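Side-chain contacts in thiamine monophosphate kinase (Aquifex aeolicus, PDB 1VQV), which catalyses the ATP-dependent phosphorylation of thiamine monophosphate to thiamine diphosphate, the active form of vitamin B1: residues L167-E172 with E245-N250; E175-A180 with L240-E245. One frame throughout, in Å; residues are numbered along the deposited sequence.

Overall arrangement
Both contacts use helix 238-246. Interaction 2 sets it against the start of helix 176-186, and interaction 1 joins its C-terminal end to the turn that follows helix 159-168. Helices 159-168 and 176-186 follow each other in the chain, and interaction 2 is nested inside the loop that interaction 1 closes. The two centres lie about 8 Å apart, on the same side of the chain's centre. They share E245 and are bonded directly, since the hydroxyl of Y247 in interaction 1 meets the carboxylate of E178 in interaction 2. Together they fasten three helices into one cluster in the second half of the chain, away from the residues that bind magnesium, ATP and substrate.

Interaction 1. Residues L167-E172 with E245-N250; sequences LLMEKE and EKYGKN
M169, present as selenomethionine, meets the ring of Y247 in a Met-aromatic contact that links the turn after helix 159-168 to the end of helix 238-246. SE lies 3.6 Å from Y247 CE2 and 4.5 Å from the ring centroid. It is 51° off the ring normal, an oblique approach. A bend at chi3 (-55°) carries the terminal methyl of M169 onward to the phenol end, where CE is 3.6 Å from Y247 OH. The two side chains come from opposite directions and bridge backbones whose nearest CA atoms, those of M169 and Y247, are 11.7 Å apart.

Backbone bonds shape both turns. E170, with positive phi, leaves the helix just after its N donates to L167 O. On the other side a Schellman motif ends helix 238-246: G248 is its C-prime residue, with G248 N bonded to E245 O at 3.0 Å and K249 N to C244 O.

The polar end of Y247 is satisfied elsewhere, by a hydrogen bond between its OH and E178 OE2, while its ring also stacks on Y243. Charge enters through K171, whose NZ lies 6.2 Å from K246 NZ, a like charge that may be mildly unfavourable. Bent at chi4, K171 brings NZ to the edge of the tyrosine ring, near its plane, and 3.7 Å from Y247 OH.

Interaction 2. Residues E175-A180 with L240-E245; sequences EPFELA and LKMYCE
F177 projects from the first turn of helix 176-186 onto helix 238-246 and packs against M242 and Y243. M242, modelled as selenomethionine, sets its CB over one face of the phenyl ring in a CH-pi contact, 3.8 Å from the centroid and 16° off the ring normal. Its CG stands anti to the carbonyl carbon (chi1 -54°), a setting that runs the chain past the ring rather than away from it. A bend at chi3 then folds the end back toward the base of F177. There CE is 3.7 Å from F177 CB, and SE lies obliquely at 4.8 Å from the ring centroid, a Met-aromatic contact. The two side chains thus slide past each other in opposite directions.

On the opposite face sits CG of E178, the next residue in the chain, 3.4 Å above the plane and over the centre of the F177 ring. Y243 fills the edge, with CB in the ring plane and 3.8 Å from F177 CE1. With CG anti to its N (chi1 171°), the Y243 ring leads off toward helix 159-168, where its OH hydrogen-bonds to E165 OE1.

E178 is itself held. Its OE1 accepts the N-H of the N-cap residue E175, 2.8 Å from E175 N, through the anti lone pair. Cutting F177 back to a serine would probably open a gap between M242 CB and E178 CG and leave the selenomethionine chain free to turn. No hydrogen bond crosses between the segments, which implies a join held by van der Waals, CH-pi and selenium-aromatic contacts; the polar ends beside it have partners elsewhere, E178 OE2 in Y247 OH and Y243 OH in the glutamate of helix 159-168.

Interaction 1. Residues L167-E172 with E245-N250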
loop_
_atom_site.group_PDB
_atom_site.type_symbol
_atom_site.label_atom_id
_atom_site.label_comp_id
_atom_site.label_asym_id
_atom_site.label_seq_id
_atom_site.Cartn_x
_atom_site.Cartn_y
_atom_site.Cartn_z
ATOM N N LEU B 167 -2.645 28.332 2.225
ATOM C CA LEU B 167 -3.834 27.594 1.852
ATOM C C LEU B 167 -4.835 27.718 2.990
ATOM O O LEU B 167 -5.995 28.049 2.765
ATOM C CB LEU B 167 -3.497 26.127 1.611
ATOM C CG LEU B 167 -2.775 25.893 0.295
ATOM C CD1 LEU B 167 -2.349 24.436 0.185
ATOM C CD2 LEU B 167 -3.699 26.288 -0.859
ATOM N N LEU B 168 -4.388 27.466 4.219
ATOM C CA LEU B 168 -5.295 27.555 5.352
ATOM C C LEU B 168 -5.950 28.936 5.445
ATOM O O LEU B 168 -6.974 29.094 6.094
ATOM C CB LEU B 168 -4.570 27.230 6.668
ATOM C CG LEU B 168 -3.968 25.828 6.874
ATOM C CD1 LEU B 168 -3.428 25.730 8.296
ATOM C CD2 LEU B 168 -5.018 24.729 6.643
HETATM N N MSE B 169 -5.385 29.947 4.811
HETATM C CA MSE B 169 -6.014 31.259 4.904
HETATM C C MSE B 169 -7.238 31.295 4.009
HETATM O O MSE B 169 -8.088 32.183 4.127
HETATM C CB MSE B 169 -5.045 32.371 4.495
HETATM C CG MSE B 169 -3.698 32.286 5.184
HETATM SE SE MSE B 169 -2.597 33.835 4.867
HETATM C CE MSE B 169 -2.604 33.824 2.917
ATOM N N GLU B 170 -7.318 30.327 3.105
ATOM C CA GLU B 170 -8.437 30.234 2.182
ATOM C C GLU B 170 -8.685 31.505 1.385
ATOM O O GLU B 170 -9.827 31.872 1.158
ATOM C CB GLU B 170 -9.717 29.855 2.928
ATOM C CG GLU B 170 -9.946 28.363 3.037
ATOM C CD GLU B 170 -11.343 28.032 3.546
ATOM O OE1 GLU B 170 -12.320 28.664 3.050
ATOM O OE2 GLU B 170 -11.460 27.135 4.426
ATOM N N LYS B 171 -7.621 32.180 0.966
ATOM C CA LYS B 171 -7.770 33.390 0.167
ATOM C C LYS B 171 -8.444 33.032 -1.151
ATOM O O LYS B 171 -8.486 31.864 -1.555
ATOM C CB LYS B 171 -6.405 34.017 -0.133
ATOM C CG LYS B 171 -5.862 34.949 0.928
ATOM C CD LYS B 171 -4.475 35.444 0.528
ATOM C CE LYS B 171 -4.054 36.628 1.368
ATOM N NZ LYS B 171 -4.188 36.316 2.821
ATOM N N GLU B 172 -8.965 34.052 -1.824
ATOM C CA GLU B 172 -9.629 33.878 -3.107
ATOM C C GLU B 172 -8.525 33.689 -4.145
ATOM O O GLU B 172 -8.490 32.697 -4.883
ATOM C CB GLU B 172 -10.446 35.125 -3.430
ATOM C CG GLU B 172 -9.638 36.435 -3.457
ATOM C CD GLU B 172 -9.508 37.134 -2.106
ATOM O OE1 GLU B 172 -9.406 38.381 -2.107
ATOM O OE2 GLU B 172 -9.497 36.464 -1.053
ATOM N N GLU B 245 8.291 38.525 5.673
ATOM C CA GLU B 245 8.178 39.955 5.877
ATOM C C GLU B 245 6.699 40.329 5.893
ATOM O O GLU B 245 6.223 40.963 6.834
ATOM C CB GLU B 245 8.915 40.718 4.759
ATOM C CG GLU B 245 8.960 42.251 4.926
ATOM C CD GLU B 245 9.374 42.693 6.343
ATOM O OE1 GLU B 245 8.593 42.444 7.301
ATOM O OE2 GLU B 245 10.475 43.287 6.513
ATOM N N LYS B 246 5.963 39.905 4.871
ATOM C CA LYS B 246 4.553 40.238 4.788
ATOM C C LYS B 246 3.708 39.780 5.949
ATOM O O LYS B 246 2.815 40.507 6.365
ATOM C CB LYS B 246 3.938 39.706 3.503
ATOM C CG LYS B 246 2.437 39.970 3.406
ATOM C CD LYS B 246 1.967 39.725 1.998
ATOM C CE LYS B 246 0.493 39.931 1.809
ATOM N NZ LYS B 246 0.262 39.921 0.336
ATOM N N TYR B 247 3.951 38.578 6.458
ATOM C CA TYR B 247 3.168 38.078 7.595
ATOM C C TYR B 247 4.027 38.132 8.837
ATOM O O TYR B 247 3.750 37.459 9.830
ATOM C CB TYR B 247 2.672 36.643 7.358
ATOM C CG TYR B 247 1.803 36.547 6.135
ATOM C CD1 TYR B 247 2.376 36.553 4.862
ATOM C CD2 TYR B 247 0.412 36.581 6.235
ATOM C CE1 TYR B 247 1.601 36.610 3.723
ATOM C CE2 TYR B 247 -0.388 36.638 5.094
ATOM C CZ TYR B 247 0.214 36.659 3.838
ATOM O OH TYR B 247 -0.556 36.771 2.702
ATOM N N GLY B 248 5.078 38.948 8.752
ATOM C CA GLY B 248 6.005 39.139 9.858
ATOM C C GLY B 248 6.402 37.881 10.608
ATOM O O GLY B 248 5.885 37.600 11.696
ATOM N N LYS B 249 7.326 37.115 10.041
ATOM C CA LYS B 249 7.770 35.891 10.702
ATOM C C LYS B 249 9.255 35.673 10.466
ATOM O O LYS B 249 9.865 36.393 9.670
ATOM C CB LYS B 249 6.954 34.704 10.192
ATOM C CG LYS B 249 5.518 34.779 10.621
ATOM C CD LYS B 249 4.754 33.545 10.201
ATOM C CE LYS B 249 3.464 33.405 11.003
ATOM N NZ LYS B 249 3.755 33.157 12.447
ATOM N N ASN B 250 9.845 34.699 11.156
ATOM C CA ASN B 250 11.273 34.455 10.977
ATOM C C ASN B 250 11.571 33.361 9.975
ATOM O O ASN B 250 11.340 32.174 10.231
ATOM C CB ASN B 250 11.965 34.109 12.297
ATOM C CG ASN B 250 13.460 33.877 12.115
ATOM O OD1 ASN B 250 14.170 34.709 11.543
ATOM N ND2 ASN B 250 13.941 32.742 12.590
#

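Interaction 2. Residues E175-A180 with L240-E245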
loop_
_atom_site.group_PDB
_atom_site.type_symbol
_atom_site.label_atom_id
_atom_site.label_comp_id
_atom_site.label_asym_id
_atom_site.label_seq_id
_atom_site.Cartn_x
_atom_site.Cartn_y
_atom_site.Cartn_z
ATOM N N GLU B 175 -0.822 36.347 -4.390
ATOM C CA GLU B 175 0.204 37.029 -5.167
ATOM C C GLU B 175 1.035 35.873 -5.707
ATOM O O GLU B 175 0.933 34.754 -5.210
ATOM C CB GLU B 175 1.081 37.941 -4.289
ATOM C CG GLU B 175 0.322 39.022 -3.488
ATOM C CD GLU B 175 -0.399 40.074 -4.360
ATOM O OE1 GLU B 175 0.270 40.745 -5.194
ATOM O OE2 GLU B 175 -1.640 40.230 -4.199
ATOM N N PRO B 176 1.821 36.159 -6.728
ATOM C CA PRO B 176 2.674 35.121 -7.323
ATOM C C PRO B 176 3.659 34.522 -6.313
ATOM O O PRO B 176 3.764 33.320 -6.195
ATOM C CB PRO B 176 3.419 35.873 -8.442
ATOM C CG PRO B 176 2.588 37.077 -8.690
ATOM C CD PRO B 176 2.127 37.545 -7.347
ATOM N N PHE B 177 4.339 35.406 -5.586
ATOM C CA PHE B 177 5.299 34.901 -4.627
ATOM C C PHE B 177 4.598 33.943 -3.690
ATOM O O PHE B 177 5.203 32.987 -3.214
ATOM C CB PHE B 177 5.989 36.052 -3.884
ATOM C CG PHE B 177 5.319 36.468 -2.611
ATOM C CD1 PHE B 177 5.488 35.727 -1.446
ATOM C CD2 PHE B 177 4.593 37.656 -2.554
ATOM C CE1 PHE B 177 4.952 36.166 -0.237
ATOM C CE2 PHE B 177 4.053 38.105 -1.356
ATOM C CZ PHE B 177 4.235 37.362 -0.191
ATOM N N GLU B 178 3.309 34.169 -3.462
ATOM C CA GLU B 178 2.543 33.303 -2.589
ATOM C C GLU B 178 2.147 32.033 -3.324
ATOM O O GLU B 178 2.088 30.957 -2.727
ATOM C CB GLU B 178 1.319 34.053 -2.064
ATOM C CG GLU B 178 1.720 35.233 -1.190
ATOM C CD GLU B 178 0.561 36.124 -0.785
ATOM O OE1 GLU B 178 -0.196 36.571 -1.670
ATOM O OE2 GLU B 178 0.417 36.393 0.425
ATOM N N LEU B 179 1.902 32.146 -4.625
ATOM C CA LEU B 179 1.530 30.981 -5.417
ATOM C C LEU B 179 2.666 29.963 -5.499
ATOM O O LEU B 179 2.452 28.775 -5.278
ATOM C CB LEU B 179 1.097 31.397 -6.827
ATOM C CG LEU B 179 -0.295 32.030 -6.959
ATOM C CD1 LEU B 179 -0.597 32.256 -8.429
ATOM C CD2 LEU B 179 -1.360 31.121 -6.329
ATOM N N ALA B 180 3.869 30.435 -5.808
ATOM C CA ALA B 180 5.035 29.567 -5.912
ATOM C C ALA B 180 5.222 28.773 -4.628
ATOM O O ALA B 180 5.718 27.646 -4.652
ATOM C CB ALA B 180 6.275 30.394 -6.196
ATOM N N LEU B 240 9.751 32.867 0.407
ATOM C CA LEU B 240 9.655 32.559 1.826
ATOM C C LEU B 240 10.077 33.823 2.570
ATOM O O LEU B 240 9.525 34.167 3.621
ATOM C CB LEU B 240 10.561 31.396 2.232
ATOM C CG LEU B 240 10.510 31.123 3.747
ATOM C CD1 LEU B 240 9.087 30.859 4.159
ATOM C CD2 LEU B 240 11.379 29.941 4.111
ATOM N N LYS B 241 11.056 34.525 2.014
ATOM C CA LYS B 241 11.509 35.763 2.636
ATOM C C LYS B 241 10.358 36.764 2.636
ATOM O O LYS B 241 10.003 37.330 3.677
ATOM C CB LYS B 241 12.700 36.338 1.875
ATOM C CG LYS B 241 13.965 35.599 2.164
ATOM C CD LYS B 241 15.079 36.112 1.307
ATOM C CE LYS B 241 16.389 35.443 1.669
ATOM N NZ LYS B 241 17.428 36.013 0.793
HETATM N N MSE B 242 9.782 36.960 1.454
HETATM C CA MSE B 242 8.663 37.871 1.252
HETATM C C MSE B 242 7.474 37.459 2.120
HETATM O O MSE B 242 6.897 38.282 2.836
HETATM C CB MSE B 242 8.283 37.875 -0.227
HETATM C CG MSE B 242 9.470 38.173 -1.140
HETATM SE SE MSE B 242 9.026 38.260 -3.042
HETATM C CE MSE B 242 9.668 36.513 -3.661
ATOM N N TYR B 243 7.117 36.180 2.065
ATOM C CA TYR B 243 6.020 35.667 2.866
ATOM C C TYR B 243 6.239 36.069 4.321
ATOM O O TYR B 243 5.323 36.526 5.005
ATOM C CB TYR B 243 5.975 34.147 2.794
ATOM C CG TYR B 243 4.993 33.567 3.769
ATOM C CD1 TYR B 243 3.631 33.486 3.453
ATOM C CD2 TYR B 243 5.405 33.163 5.041
ATOM C CE1 TYR B 243 2.709 33.021 4.376
ATOM C CE2 TYR B 243 4.484 32.696 5.975
ATOM C CZ TYR B 243 3.140 32.629 5.631
ATOM O OH TYR B 243 2.226 32.169 6.538
ATOM N N CYS B 244 7.464 35.862 4.793
ATOM C CA CYS B 244 7.832 36.196 6.164
ATOM C C CYS B 244 7.652 37.677 6.468
ATOM O O CYS B 244 6.951 38.042 7.407
ATOM C CB CYS B 244 9.277 35.786 6.429
ATOM S SG CYS B 244 9.444 34.036 6.763
ATOM N N GLU B 245 8.291 38.525 5.673
ATOM C CA GLU B 245 8.178 39.955 5.877
ATOM C C GLU B 245 6.699 40.329 5.893
ATOM O O GLU B 245 6.223 40.963 6.834
ATOM C CB GLU B 245 8.915 40.718 4.759
ATOM C CG GLU B 245 8.960 42.251 4.926
ATOM C CD GLU B 245 9.374 42.693 6.343
ATOM O OE1 GLU B 245 8.593 42.444 7.301
ATOM O OE2 GLU B 245 10.475 43.287 6.513
#